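Sortase-like protein (Streptococcus suis, PDB 3RE9) probably acts as a class C sortase, a transpeptidase expected to join pilin subunits, here seen with its class-specific lid in an open form. Local coordinates at residues 126-131 and 168-173; 60-65 and 72-77; 46-51 and 113-118; 52-57 and 100-105; 104-109 and 163-168. All blocks are in the same frame, centred on the assembly; numbering follows the deposited sequence.

Contact 1 of 5, residues 126-131 and 168-173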
# COMPACT_ATOMS: atom_id res chain seq x y z
N GLU A 126 10.58 4.45 5.69
CA GLU A 126 11.52 5.47 5.25
C GLU A 126 11.75 5.36 3.75
O GLU A 126 12.23 4.32 3.26
CB GLU A 126 12.84 5.32 6.01
CG GLU A 126 13.86 6.45 5.79
CD GLU A 126 15.13 6.24 6.62
OE1 GLU A 126 15.04 6.29 7.87
OE2 GLU A 126 16.21 6.01 6.01
N VAL A 127 11.43 6.42 3.02
CA VAL A 127 11.66 6.46 1.56
C VAL A 127 13.11 6.16 1.16
O VAL A 127 14.03 6.92 1.52
CB VAL A 127 11.19 7.80 0.93
CG1 VAL A 127 11.48 7.83 -0.58
CG2 VAL A 127 9.70 8.03 1.21
N ASP A 128 13.30 5.04 0.44
CA ASP A 128 14.63 4.62 -0.04
C ASP A 128 14.80 4.54 -1.57
O ASP A 128 15.91 4.26 -2.04
CB ASP A 128 15.03 3.30 0.61
CG ASP A 128 14.26 2.10 0.06
OD1 ASP A 128 13.26 2.30 -0.66
OD2 ASP A 128 14.65 0.94 0.37
N GLN A 129 13.71 4.80 -2.33
CA GLN A 129 13.71 4.71 -3.80
C GLN A 129 12.48 5.39 -4.44
O GLN A 129 11.35 5.15 -4.05
CB GLN A 129 13.80 3.26 -4.24
CG GLN A 129 13.64 3.05 -5.73
CD GLN A 129 13.78 1.58 -6.10
OE1 GLN A 129 14.85 1.00 -5.91
NE2 GLN A 129 12.70 0.97 -6.59
N ILE A 130 12.73 6.25 -5.42
CA ILE A 130 11.68 6.93 -6.18
C ILE A 130 11.96 6.63 -7.65
O ILE A 130 13.07 6.80 -8.14
CB ILE A 130 11.63 8.44 -5.89
CG1 ILE A 130 11.27 8.67 -4.43
CG2 ILE A 130 10.63 9.18 -6.81
CD1 ILE A 130 11.75 9.98 -3.90
N VAL A 131 10.93 6.13 -8.33
CA VAL A 131 11.05 5.63 -9.68
C VAL A 131 9.88 6.21 -10.47
O VAL A 131 8.77 6.31 -9.97
CB VAL A 131 11.09 4.06 -9.67
CG1 VAL A 131 10.52 3.46 -10.93
CG2 VAL A 131 12.52 3.56 -9.47
N ARG A 168 8.91 4.47 -2.75
CA ARG A 168 9.06 3.28 -1.92
C ARG A 168 9.83 3.51 -0.62
O ARG A 168 10.86 4.13 -0.64
CB ARG A 168 9.78 2.18 -2.71
CG ARG A 168 9.81 0.84 -1.95
CD ARG A 168 10.75 -0.14 -2.58
NE ARG A 168 12.16 0.25 -2.41
CZ ARG A 168 13.17 -0.52 -2.79
NH1 ARG A 168 12.94 -1.70 -3.35
NH2 ARG A 168 14.42 -0.13 -2.64
N GLY A 169 9.32 2.97 0.49
CA GLY A 169 10.00 3.01 1.77
C GLY A 169 10.21 1.62 2.35
O GLY A 169 9.40 0.76 2.09
N HIS A 170 11.27 1.42 3.13
CA HIS A 170 11.47 0.16 3.90
C HIS A 170 10.94 0.38 5.32
O HIS A 170 10.89 1.51 5.81
CB HIS A 170 12.95 -0.28 3.93
CG HIS A 170 13.87 0.72 4.56
ND1 HIS A 170 14.55 1.68 3.82
CD2 HIS A 170 14.22 0.93 5.85
CE1 HIS A 170 15.27 2.43 4.64
NE2 HIS A 170 15.09 2.00 5.88
N ARG A 171 10.50 -0.69 5.97
CA ARG A 171 9.98 -0.58 7.32
C ARG A 171 11.06 -0.07 8.27
O ARG A 171 12.20 -0.51 8.20
CB ARG A 171 9.48 -1.94 7.79
CG ARG A 171 8.87 -1.96 9.16
CD ARG A 171 7.44 -1.46 9.17
NE ARG A 171 6.89 -1.66 10.52
CZ ARG A 171 6.34 -2.79 10.95
NH1 ARG A 171 6.21 -3.83 10.14
NH2 ARG A 171 5.91 -2.87 12.19
N ILE A 172 10.72 0.89 9.11
CA ILE A 172 11.63 1.32 10.18
C ILE A 172 10.89 1.20 11.53
O ILE A 172 9.64 1.16 11.56
CB ILE A 172 12.26 2.73 9.93
CG1 ILE A 172 11.18 3.80 9.72
CG2 ILE A 172 13.15 2.71 8.70
CD1 ILE A 172 11.59 5.22 10.18
N PRO A 173 11.64 1.07 12.65
CA PRO A 173 10.98 1.06 13.95
C PRO A 173 10.15 2.32 14.23
O PRO A 173 10.53 3.44 13.83
CB PRO A 173 12.15 0.96 14.92
CG PRO A 173 13.20 0.29 14.15
CD PRO A 173 13.09 0.90 12.81
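Over one face of the Arg168 guanidinium lies Gln129 OE1, 3.4 Å above the plane and off toward the rim, with the amide and guanidinium planes stacked, 20° apart. This is contact of faces, not a bond; the amide nitrogen of Gln129 is instead hydrogen-bonded to Glu140. At the guanidinium edge Asp128 OD1 takes the NE hydrogen in a 2.9 Å salt bridge (153° at the hydrogen), met on its syn side. The His170 ring has Glu126 CB over a face, 4.3 Å from the centroid in a CH-pi contact, while Asp128 OD2 lies at its edge, 3.5 Å from ND1. With CG between the backbone N and the carbonyl carbon (chi1 73°), the Asp128 carboxylate lies between Arg168 and His170, bonded to the first.

Behind these groups the backbones change register. Arg168 O receives Asp128 N at 2.8 Å and, weakly, Gln129 N at 3.4 Å; Arg168 N returns a bond to Gln129 O. On the other side of the shift, Val127 and Gly169 come together with their CA atoms 3.8 Å apart. Two residues facing one is a classic beta bulge, here set in the antiparallel pair of strands 122-133 and 163-172 of the sortase beta-barrel.

Contact 2 of 5, residues 60-65 and 72-77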
# COMPACT_ATOMS: atom_id res chain seq x y z
N ALA A 60 -9.90 -0.59 0.64
CA ALA A 60 -9.48 -1.77 -0.10
C ALA A 60 -9.87 -1.60 -1.56
O ALA A 60 -11.01 -1.18 -1.85
CB ALA A 60 -10.08 -3.04 0.48
N GLY A 61 -8.92 -1.91 -2.46
CA GLY A 61 -9.12 -1.83 -3.91
C GLY A 61 -8.91 -0.47 -4.53
O GLY A 61 -8.76 0.54 -3.84
N THR A 62 -8.87 -0.45 -5.85
CA THR A 62 -8.66 0.77 -6.62
C THR A 62 -9.89 1.09 -7.48
O THR A 62 -9.79 1.60 -8.59
CB THR A 62 -7.42 0.66 -7.51
OG1 THR A 62 -7.55 -0.49 -8.34
CG2 THR A 62 -6.17 0.54 -6.68
N SER A 63 -11.08 0.78 -6.96
CA SER A 63 -12.30 1.20 -7.64
C SER A 63 -12.43 2.72 -7.68
O SER A 63 -11.80 3.42 -6.88
CB SER A 63 -13.53 0.55 -6.98
OG SER A 63 -13.76 1.08 -5.69
N GLU A 64 -13.23 3.25 -8.59
CA GLU A 64 -13.38 4.70 -8.64
C GLU A 64 -14.13 5.30 -7.45
O GLU A 64 -13.93 6.48 -7.12
CB GLU A 64 -13.92 5.19 -9.98
CG GLU A 64 -13.49 6.64 -10.30
CD GLU A 64 -11.96 6.87 -10.37
OE1 GLU A 64 -11.20 6.05 -10.96
OE2 GLU A 64 -11.52 7.93 -9.85
N THR A 65 -14.96 4.48 -6.79
CA THR A 65 -15.58 4.84 -5.50
C THR A 65 -14.49 5.21 -4.52
O THR A 65 -14.57 6.24 -3.86
CB THR A 65 -16.38 3.68 -4.86
OG1 THR A 65 -17.28 3.12 -5.83
CG2 THR A 65 -17.20 4.17 -3.70
N GLY A 72 -6.38 4.15 -2.37
CA GLY A 72 -6.73 2.76 -2.69
C GLY A 72 -5.56 1.79 -2.55
O GLY A 72 -4.43 2.11 -2.90
N HIS A 73 -5.86 0.61 -2.03
CA HIS A 73 -4.90 -0.48 -1.89
C HIS A 73 -4.93 -1.28 -3.18
O HIS A 73 -6.00 -1.76 -3.60
CB HIS A 73 -5.28 -1.38 -0.72
CG HIS A 73 -4.52 -2.67 -0.70
ND1 HIS A 73 -5.08 -3.86 -1.11
CD2 HIS A 73 -3.25 -2.95 -0.34
CE1 HIS A 73 -4.17 -4.82 -1.02
NE2 HIS A 73 -3.05 -4.29 -0.56
N LEU A 74 -3.77 -1.41 -3.80
CA LEU A 74 -3.65 -2.05 -5.09
C LEU A 74 -3.91 -3.54 -4.95
O LEU A 74 -3.12 -4.27 -4.34
CB LEU A 74 -2.26 -1.79 -5.70
CG LEU A 74 -2.01 -2.27 -7.14
CD1 LEU A 74 -3.04 -1.68 -8.13
CD2 LEU A 74 -0.61 -1.91 -7.59
N GLU A 75 -5.01 -4.00 -5.55
CA GLU A 75 -5.29 -5.41 -5.53
C GLU A 75 -4.11 -6.16 -6.11
O GLU A 75 -3.59 -5.81 -7.17
CB GLU A 75 -6.65 -5.81 -6.17
CG GLU A 75 -7.11 -5.07 -7.39
CD GLU A 75 -7.72 -3.71 -7.09
OE1 GLU A 75 -8.91 -3.62 -6.78
OE2 GLU A 75 -7.03 -2.70 -7.24
N GLY A 76 -3.65 -7.16 -5.38
CA GLY A 76 -2.58 -8.00 -5.88
C GLY A 76 -1.34 -7.83 -5.06
O GLY A 76 -0.43 -8.62 -5.19
N THR A 77 -1.34 -6.81 -4.18
CA THR A 77 -0.21 -6.49 -3.29
C THR A 77 -0.56 -6.75 -1.80
O THR A 77 -1.74 -6.85 -1.45
CB THR A 77 0.28 -5.03 -3.49
OG1 THR A 77 -0.70 -4.13 -2.98
CG2 THR A 77 0.52 -4.73 -4.98
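Thr62 reaches across to segment 72-77, with CB, OG1 and CG2 all close to Glu75 OE2. CB sits 3.4 Å from Glu75 OE2. From it OG1 branches off between the backbone N and the carbonyl carbon (chi1 55°) and gives its hydrogen to the same oxygen, a short hydrogen bond with OG1 2.5 Å from OE2. The hydroxyl comes in on the syn side of the carboxylate, about 30° out of its plane. The other branch, CG2, lies 3.4 Å from Glu75 OE2 and 3.8 Å from His73 O, and the same methyl meets Leu74 CD1 at 4.1 Å.

The carboxylate also faces the main chain of Thr62, whose N makes weak bonds to Glu75 OE1 and OE2. The Glu75 chain, bent at chi2 (-79°), folds back to put its end there, and its flank rests on Tyr34 and Leu38 of helix 21-39. Beside it the glycines allow close backbone contact: Gly61 CA is 3.1 Å from His73 O, and Gly61 O is 3.2 Å from Gly72 CA. The His73 ring points elsewhere, hydrogen-bonding through ND1 to the hydroxyl of Tyr34. Glu75 itself sits in a type II turn from Leu74 to Thr77, in which Leu74 O accepts from both N and OG1 of Thr77.

Ser63 is the N-cap residue of helix 64-69. The contact thus joins the start and the end of a beta-alpha-beta crossover: strand 54-60, this short helix, then strand 71-73 alongside in the sortase sheet.

Contact 3 of 5, residues 46-51 and 113-118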
# COMPACT_ATOMS: atom_id res chain seq x y z
N TYR A 46 -5.32 4.71 7.53
CA TYR A 46 -4.82 6.00 7.04
C TYR A 46 -3.37 5.89 6.56
O TYR A 46 -2.58 5.12 7.10
CB TYR A 46 -4.96 7.08 8.13
CG TYR A 46 -6.39 7.44 8.49
CD1 TYR A 46 -7.08 6.74 9.49
CD2 TYR A 46 -7.06 8.47 7.84
CE1 TYR A 46 -8.40 7.06 9.81
CE2 TYR A 46 -8.38 8.80 8.14
CZ TYR A 46 -9.03 8.10 9.13
OH TYR A 46 -10.34 8.42 9.43
N VAL A 47 -3.03 6.64 5.52
CA VAL A 47 -1.63 6.95 5.25
C VAL A 47 -1.38 8.43 5.56
O VAL A 47 -2.17 9.30 5.20
CB VAL A 47 -1.17 6.50 3.81
CG1 VAL A 47 -1.97 7.22 2.71
CG2 VAL A 47 0.36 6.61 3.62
N GLU A 48 -0.30 8.68 6.29
CA GLU A 48 0.12 10.05 6.61
C GLU A 48 1.51 10.33 6.08
O GLU A 48 2.44 9.58 6.34
CB GLU A 48 0.13 10.24 8.11
CG GLU A 48 0.58 11.63 8.56
CD GLU A 48 0.54 11.77 10.06
OE1 GLU A 48 -0.15 10.94 10.71
OE2 GLU A 48 1.20 12.71 10.58
N ILE A 49 1.65 11.42 5.33
CA ILE A 49 2.98 11.90 4.89
C ILE A 49 3.24 13.34 5.40
O ILE A 49 2.84 14.32 4.76
CB ILE A 49 3.16 11.78 3.37
CG1 ILE A 49 2.53 10.47 2.89
CG2 ILE A 49 4.61 11.83 3.02
CD1 ILE A 49 1.71 10.59 1.65
N PRO A 50 3.92 13.46 6.56
CA PRO A 50 4.08 14.73 7.31
C PRO A 50 4.65 15.90 6.51
O PRO A 50 4.15 17.02 6.63
CB PRO A 50 5.01 14.35 8.45
CG PRO A 50 4.89 12.84 8.56
CD PRO A 50 4.60 12.33 7.22
N LYS A 51 5.65 15.65 5.68
CA LYS A 51 6.34 16.73 4.95
C LYS A 51 5.53 17.38 3.79
O LYS A 51 5.81 18.52 3.39
CB LYS A 51 7.72 16.28 4.48
CG LYS A 51 8.84 16.62 5.46
CD LYS A 51 10.17 16.08 4.98
CE LYS A 51 11.14 15.91 6.14
NZ LYS A 51 12.09 14.76 5.89
N THR A 113 9.84 10.11 5.71
CA THR A 113 9.11 9.11 6.45
C THR A 113 7.59 9.20 6.18
O THR A 113 7.01 10.30 6.13
CB THR A 113 9.41 9.26 7.95
OG1 THR A 113 10.80 8.97 8.17
CG2 THR A 113 8.58 8.33 8.82
N PHE A 114 6.96 8.05 5.96
CA PHE A 114 5.51 7.98 5.94
C PHE A 114 5.03 6.88 6.88
O PHE A 114 5.81 5.99 7.26
CB PHE A 114 4.93 7.92 4.52
CG PHE A 114 5.26 6.68 3.75
CD1 PHE A 114 6.38 6.65 2.89
CD2 PHE A 114 4.43 5.54 3.83
CE1 PHE A 114 6.69 5.48 2.13
CE2 PHE A 114 4.73 4.37 3.10
CZ PHE A 114 5.87 4.33 2.26
N TYR A 115 3.76 7.00 7.28
CA TYR A 115 3.10 6.09 8.21
C TYR A 115 1.83 5.55 7.60
O TYR A 115 1.11 6.27 6.88
CB TYR A 115 2.74 6.79 9.55
CG TYR A 115 3.88 7.57 10.13
CD1 TYR A 115 3.94 8.96 9.99
CD2 TYR A 115 4.95 6.91 10.77
CE1 TYR A 115 5.04 9.69 10.48
CE2 TYR A 115 6.04 7.63 11.25
CZ TYR A 115 6.08 9.02 11.12
OH TYR A 115 7.16 9.73 11.63
N ILE A 116 1.58 4.27 7.89
CA ILE A 116 0.32 3.66 7.62
C ILE A 116 -0.28 3.32 8.98
O ILE A 116 0.33 2.58 9.76
CB ILE A 116 0.46 2.43 6.72
CG1 ILE A 116 1.00 2.83 5.33
CG2 ILE A 116 -0.89 1.65 6.64
CD1 ILE A 116 1.30 1.63 4.42
N HIS A 117 -1.45 3.89 9.25
CA HIS A 117 -2.16 3.67 10.51
C HIS A 117 -3.29 2.64 10.32
O HIS A 117 -4.29 2.91 9.65
CB HIS A 117 -2.79 4.97 11.00
CG HIS A 117 -1.83 6.12 11.14
ND1 HIS A 117 -0.94 6.23 12.19
CD2 HIS A 117 -1.67 7.25 10.40
CE1 HIS A 117 -0.26 7.36 12.07
NE2 HIS A 117 -0.68 7.99 11.00
N ASN A 118 -3.12 1.44 10.87
CA ASN A 118 -4.15 0.43 10.73
C ASN A 118 -4.82 0.24 12.08
O ASN A 118 -4.58 1.02 12.99
CB ASN A 118 -3.64 -0.88 10.06
CG ASN A 118 -2.48 -1.58 10.83
OD1 ASN A 118 -2.51 -1.73 12.04
ND2 ASN A 118 -1.49 -2.05 10.10
O HOH W 1 7.53 12.88 5.21
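Val47 CG2 lies at the apolar centre, 4.2 Å from Phe114 CD2 and equally far from Ile116 CG1, on the inner face of an antiparallel pair. Strands 43-49 and 113-117 are the two end strands of the chain's sheet, and their pairing closes the sortase beta-barrel. Ile49 lies alongside Phe114, CG1 to CB 3.9 Å, and Leu152 of strand 148-156 backs both Val47 and Ile49.

Moving outward, paired backbone bonds tie Tyr46 to His117 and Glu48 to Tyr115. The opposite face carries Tyr46, Glu48, Tyr115 and His117. Pro50 CG comes up to the Tyr115 ring at its edge, 3.7 Å from CE1, the two side chains nearly perpendicular. Next to it Glu48 stretches out with CG anti to the backbone N (chi1 179°), which carries OE1 to the ring of His117, where it takes the NE2 hydrogen at 3.0 Å. The bond uses the anti side of the carboxylate, 27° out of its plane. ND1, the other ring nitrogen, is hydrogen-bonded to Thr122, so both ends of the imidazole are held and its rotation is fixed.

Past the last paired residues a water bridges the two segments, donating to Thr113 O at 2.8 Å and accepting weakly from Lys51 N at 3.4 Å.

Contact 4 of 5, residues 52-57 and 100-105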
# COMPACT_ATOMS: atom_id res chain seq x y z
N ILE A 52 4.55 16.65 3.27
CA ILE A 52 3.59 17.24 2.33
C ILE A 52 2.22 17.48 2.96
O ILE A 52 1.29 17.92 2.30
CB ILE A 52 3.52 16.48 1.00
CG1 ILE A 52 3.16 15.01 1.22
CG2 ILE A 52 4.85 16.65 0.25
CD1 ILE A 52 3.09 14.19 -0.06
N GLU A 53 2.15 17.22 4.28
CA GLU A 53 0.95 17.42 5.09
C GLU A 53 -0.23 16.62 4.59
O GLU A 53 -1.34 17.12 4.54
CB GLU A 53 0.58 18.90 5.23
CG GLU A 53 1.53 19.74 6.14
CD GLU A 53 1.07 21.21 6.31
OE1 GLU A 53 0.55 21.82 5.35
OE2 GLU A 53 1.26 21.76 7.43
N VAL A 54 0.02 15.38 4.22
CA VAL A 54 -1.03 14.49 3.74
C VAL A 54 -1.43 13.51 4.87
O VAL A 54 -0.56 12.95 5.57
CB VAL A 54 -0.59 13.76 2.43
CG1 VAL A 54 -1.39 12.49 2.19
CG2 VAL A 54 -0.65 14.70 1.24
N LYS A 55 -2.74 13.36 5.04
CA LYS A 55 -3.34 12.35 5.93
C LYS A 55 -4.68 11.94 5.33
O LYS A 55 -5.67 12.67 5.39
CB LYS A 55 -3.47 12.88 7.37
CG LYS A 55 -3.79 11.83 8.40
CD LYS A 55 -3.17 12.20 9.72
CE LYS A 55 -4.10 11.94 10.93
NZ LYS A 55 -4.39 10.52 11.24
N LEU A 56 -4.70 10.77 4.71
CA LEU A 56 -5.86 10.35 3.91
C LEU A 56 -6.31 8.96 4.34
O LEU A 56 -5.46 8.15 4.74
CB LEU A 56 -5.52 10.35 2.40
CG LEU A 56 -5.22 11.70 1.73
CD1 LEU A 56 -4.62 11.50 0.36
CD2 LEU A 56 -6.46 12.61 1.65
N PRO A 57 -7.63 8.71 4.27
CA PRO A 57 -8.20 7.37 4.49
C PRO A 57 -7.83 6.38 3.38
O PRO A 57 -7.93 6.70 2.19
CB PRO A 57 -9.72 7.62 4.50
CG PRO A 57 -9.91 8.94 3.75
CD PRO A 57 -8.67 9.73 3.98
N ARG A 100 -6.97 17.19 -3.63
CA ARG A 100 -5.52 17.17 -3.93
C ARG A 100 -4.91 15.74 -3.93
O ARG A 100 -4.13 15.38 -4.82
CB ARG A 100 -4.72 18.19 -3.06
CG ARG A 100 -3.14 18.05 -3.13
CD ARG A 100 -2.29 19.38 -3.28
NE ARG A 100 -2.67 20.18 -4.46
CZ ARG A 100 -1.85 20.89 -5.23
NH1 ARG A 100 -0.51 20.95 -5.03
NH2 ARG A 100 -2.37 21.56 -6.25
N LEU A 101 -5.29 14.93 -2.94
CA LEU A 101 -4.85 13.52 -2.83
C LEU A 101 -3.30 13.38 -2.97
O LEU A 101 -2.58 14.07 -2.25
CB LEU A 101 -5.67 12.61 -3.76
CG LEU A 101 -7.18 12.62 -3.43
CD1 LEU A 101 -8.07 12.39 -4.64
CD2 LEU A 101 -7.53 11.65 -2.28
N PHE A 102 -2.79 12.55 -3.89
CA PHE A 102 -1.33 12.35 -4.01
C PHE A 102 -0.53 13.36 -4.86
O PHE A 102 0.63 13.11 -5.22
CB PHE A 102 -1.06 10.89 -4.46
CG PHE A 102 -1.04 9.88 -3.32
CD1 PHE A 102 -1.36 10.26 -2.01
CD2 PHE A 102 -0.75 8.55 -3.56
CE1 PHE A 102 -1.36 9.29 -0.96
CE2 PHE A 102 -0.74 7.59 -2.54
CZ PHE A 102 -1.06 7.96 -1.25
N THR A 103 -1.14 14.50 -5.18
CA THR A 103 -0.55 15.51 -6.09
C THR A 103 0.88 15.87 -5.71
O THR A 103 1.73 16.07 -6.58
CB THR A 103 -1.41 16.78 -6.10
OG1 THR A 103 -2.74 16.45 -6.55
CG2 THR A 103 -0.79 17.89 -6.97
N ASP A 104 1.14 15.96 -4.41
CA ASP A 104 2.41 16.49 -3.91
C ASP A 104 3.42 15.40 -3.59
O ASP A 104 4.39 15.64 -2.88
CB ASP A 104 2.17 17.41 -2.70
CG ASP A 104 1.56 18.77 -3.09
OD1 ASP A 104 1.81 19.30 -4.20
OD2 ASP A 104 0.83 19.34 -2.25
N LEU A 105 3.19 14.19 -4.12
CA LEU A 105 4.08 13.05 -3.96
C LEU A 105 5.38 13.22 -4.71
O LEU A 105 6.40 12.60 -4.37
CB LEU A 105 3.39 11.79 -4.47
CG LEU A 105 3.74 10.46 -3.82
CD1 LEU A 105 3.42 10.46 -2.31
CD2 LEU A 105 2.97 9.34 -4.57
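Leu56 CD1 is a bump that enters the corner formed by the backbone and side chain of Leu101, 3.8 Å from Leu101 CA and 3.9 Å from Leu101 CD2, with Phe102 CE1 as a third wall at 4.2 Å. The two leucines cross at about a right angle, methyl to methyl. One step along, Val54 divides its methyls, CG1 near the edge of the Phe102 ring and CG2 resting 4.0 Å from Leu101 O.

Val54 belongs to a G1 beta bulge: with Glu53, whose phi is positive, it faces Ile49 where the hairpin of strands 43-49 and 54-60 begins its return in the sortase barrel. Ile52, just ahead of the bulge, runs antiparallel beside the Asp104 side chain. With CG1 between the backbone N and the carbonyl carbon (chi1 57°), its CG2 and CD1 both press on Asp104 O, at 3.3 and 3.4 Å, fitting round the carbonyl.

On the loop's own side Arg100 NH1 makes a salt bridge to Asp104 OD1, 3.0 Å long, though the hydrogen bond within it is weak, and Thr103 CG2 sits over the centre of one guanidinium face. Lys107 is a second cationic partner of the same carboxylate.

Contact 5 of 5, residues 104-109 and 163-168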
# COMPACT_ATOMS: atom_id res chain seq x y z
N ASP A 104 1.14 15.96 -4.41
CA ASP A 104 2.41 16.49 -3.91
C ASP A 104 3.42 15.40 -3.59
O ASP A 104 4.39 15.64 -2.88
CB ASP A 104 2.17 17.41 -2.70
CG ASP A 104 1.56 18.77 -3.09
OD1 ASP A 104 1.81 19.30 -4.20
OD2 ASP A 104 0.83 19.34 -2.25
N LEU A 105 3.19 14.19 -4.12
CA LEU A 105 4.08 13.05 -3.96
C LEU A 105 5.38 13.22 -4.71
O LEU A 105 6.40 12.60 -4.37
CB LEU A 105 3.39 11.79 -4.47
CG LEU A 105 3.74 10.46 -3.82
CD1 LEU A 105 3.42 10.46 -2.31
CD2 LEU A 105 2.97 9.34 -4.57
N THR A 106 5.32 14.04 -5.76
CA THR A 106 6.48 14.48 -6.50
C THR A 106 7.46 15.27 -5.61
O THR A 106 8.64 15.36 -5.92
CB THR A 106 6.08 15.32 -7.75
OG1 THR A 106 5.06 16.27 -7.41
CG2 THR A 106 5.56 14.43 -8.85
N LYS A 107 6.98 15.81 -4.50
CA LYS A 107 7.81 16.55 -3.56
C LYS A 107 8.45 15.66 -2.48
O LYS A 107 9.22 16.16 -1.65
CB LYS A 107 6.99 17.66 -2.90
CG LYS A 107 6.39 18.70 -3.88
CD LYS A 107 5.46 19.69 -3.15
CE LYS A 107 4.72 20.61 -4.15
NZ LYS A 107 4.00 19.92 -5.35
N VAL A 108 8.14 14.37 -2.46
CA VAL A 108 8.72 13.46 -1.48
C VAL A 108 10.17 13.13 -1.86
O VAL A 108 10.47 12.92 -3.03
CB VAL A 108 7.89 12.17 -1.32
CG1 VAL A 108 8.54 11.23 -0.33
CG2 VAL A 108 6.48 12.49 -0.86
N LYS A 109 11.04 13.12 -0.85
CA LYS A 109 12.47 12.81 -0.99
C LYS A 109 12.86 11.49 -0.32
O LYS A 109 12.20 10.97 0.60
CB LYS A 109 13.38 13.87 -0.30
CG LYS A 109 12.79 15.22 0.07
CD LYS A 109 13.75 15.93 0.99
CE LYS A 109 13.07 17.09 1.69
NZ LYS A 109 13.22 18.32 0.82
N HIS A 163 2.97 8.12 -17.30
CA HIS A 163 3.81 7.27 -16.43
C HIS A 163 3.21 7.15 -15.03
O HIS A 163 2.17 7.72 -14.75
CB HIS A 163 5.25 7.84 -16.32
CG HIS A 163 6.03 7.73 -17.59
ND1 HIS A 163 5.70 8.46 -18.72
CD2 HIS A 163 7.10 6.98 -17.92
CE1 HIS A 163 6.54 8.15 -19.69
NE2 HIS A 163 7.40 7.25 -19.24
N ARG A 164 3.88 6.41 -14.17
CA ARG A 164 3.51 6.32 -12.75
C ARG A 164 4.71 6.73 -11.91
O ARG A 164 5.86 6.47 -12.29
CB ARG A 164 3.12 4.90 -12.36
CG ARG A 164 1.96 4.32 -13.14
CD ARG A 164 0.66 5.05 -12.82
NE ARG A 164 -0.46 4.62 -13.67
CZ ARG A 164 -0.73 5.11 -14.87
NH1 ARG A 164 0.04 6.07 -15.40
NH2 ARG A 164 -1.77 4.64 -15.56
N LEU A 165 4.43 7.37 -10.77
CA LEU A 165 5.44 7.67 -9.77
C LEU A 165 5.40 6.63 -8.64
O LEU A 165 4.38 6.50 -7.97
CB LEU A 165 5.20 9.08 -9.23
CG LEU A 165 6.05 9.61 -8.10
CD1 LEU A 165 7.51 9.62 -8.51
CD2 LEU A 165 5.58 10.98 -7.79
N LEU A 166 6.51 5.91 -8.43
CA LEU A 166 6.63 4.86 -7.42
C LEU A 166 7.56 5.30 -6.31
O LEU A 166 8.79 5.24 -6.45
CB LEU A 166 7.18 3.55 -8.01
CG LEU A 166 6.71 2.94 -9.33
CD1 LEU A 166 7.08 1.49 -9.36
CD2 LEU A 166 5.22 3.08 -9.47
N VAL A 167 6.96 5.73 -5.20
CA VAL A 167 7.71 6.17 -4.03
C VAL A 167 7.74 5.07 -2.97
O VAL A 167 6.72 4.79 -2.35
CB VAL A 167 7.10 7.46 -3.46
CG1 VAL A 167 8.01 8.06 -2.43
CG2 VAL A 167 6.87 8.44 -4.60
N ARG A 168 8.91 4.47 -2.75
CA ARG A 168 9.06 3.28 -1.92
C ARG A 168 9.83 3.51 -0.62
O ARG A 168 10.86 4.13 -0.64
CB ARG A 168 9.78 2.18 -2.71
CG ARG A 168 9.81 0.84 -1.95
CD ARG A 168 10.75 -0.14 -2.58
NE ARG A 168 12.16 0.25 -2.41
CZ ARG A 168 13.17 -0.52 -2.79
NH1 ARG A 168 12.94 -1.70 -3.35
NH2 ARG A 168 14.42 -0.13 -2.64
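A short 3-10 turn in the long connection between strands 86-91 and 113-117 sits against strand 163-172, with Leu105, Thr106 and Val108 meeting Leu165 and Val167. No hydrogen bond crosses; the contact is apolar packing.

Val167 serves two partners with its two branches. CG2, anti to the carbonyl carbon, reaches Leu105 CG at 3.8 Å, the two side chains lying alongside with their ends reversed. CG1, anti to the backbone N (chi1 -169°), meets CG1 of Val108, also at 3.8 Å, where the valines cross at a slant. Leu165 works by a single methyl: its CD2 touches Thr106 CG2 at 3.6 Å, lies 3.7 Å from Thr106 N, and rests 3.8 Å from the carbonyl carbon of Leu105. It therefore packs as much on the main chain of the turn as on side chains.

In the sortase barrel, strand 163-172 runs between strands 148-156 and 122-133 and bonds to both. Leu165 and Val167 point from it to the turn, whereas Leu166 points away and packs on Leu141. Leu152 adds to the cover on Leu105 and Val127 touches Val108 on the turn, while Ile130 touches Leu165 on the strand.

The turn holds its own shape by backbone bonds, Lys107 N to Asp104 O and Val108 N to Leu105 O. On its side away from the strand, Lys107 NZ forms a 2.6 Å salt bridge with Asp104 OD1, approaching from above the carboxylate plane.

How the contacts relate
Contacts 1 and 3 are both antiparallel strand pairings, joined where Phe114 packs on Val127; each puts charged and ring side chains on its outer face, but contact 1 shifts register while contact 3 stays regular. Contacts 4 and 5 share Asp104 and Leu105: the same loop meets strand 54-60 on one side and strand 163-172 on the other, by apolar packing without hydrogen bonds across. Contact 5 is the buried one; the rest are only partly so. Contact 5 also shares Arg168 with contact 1. Contact 2, centred about 21 Å from the centre of contact 1 beyond the chain's centre, differs in resting on a carboxylate that grips a loop.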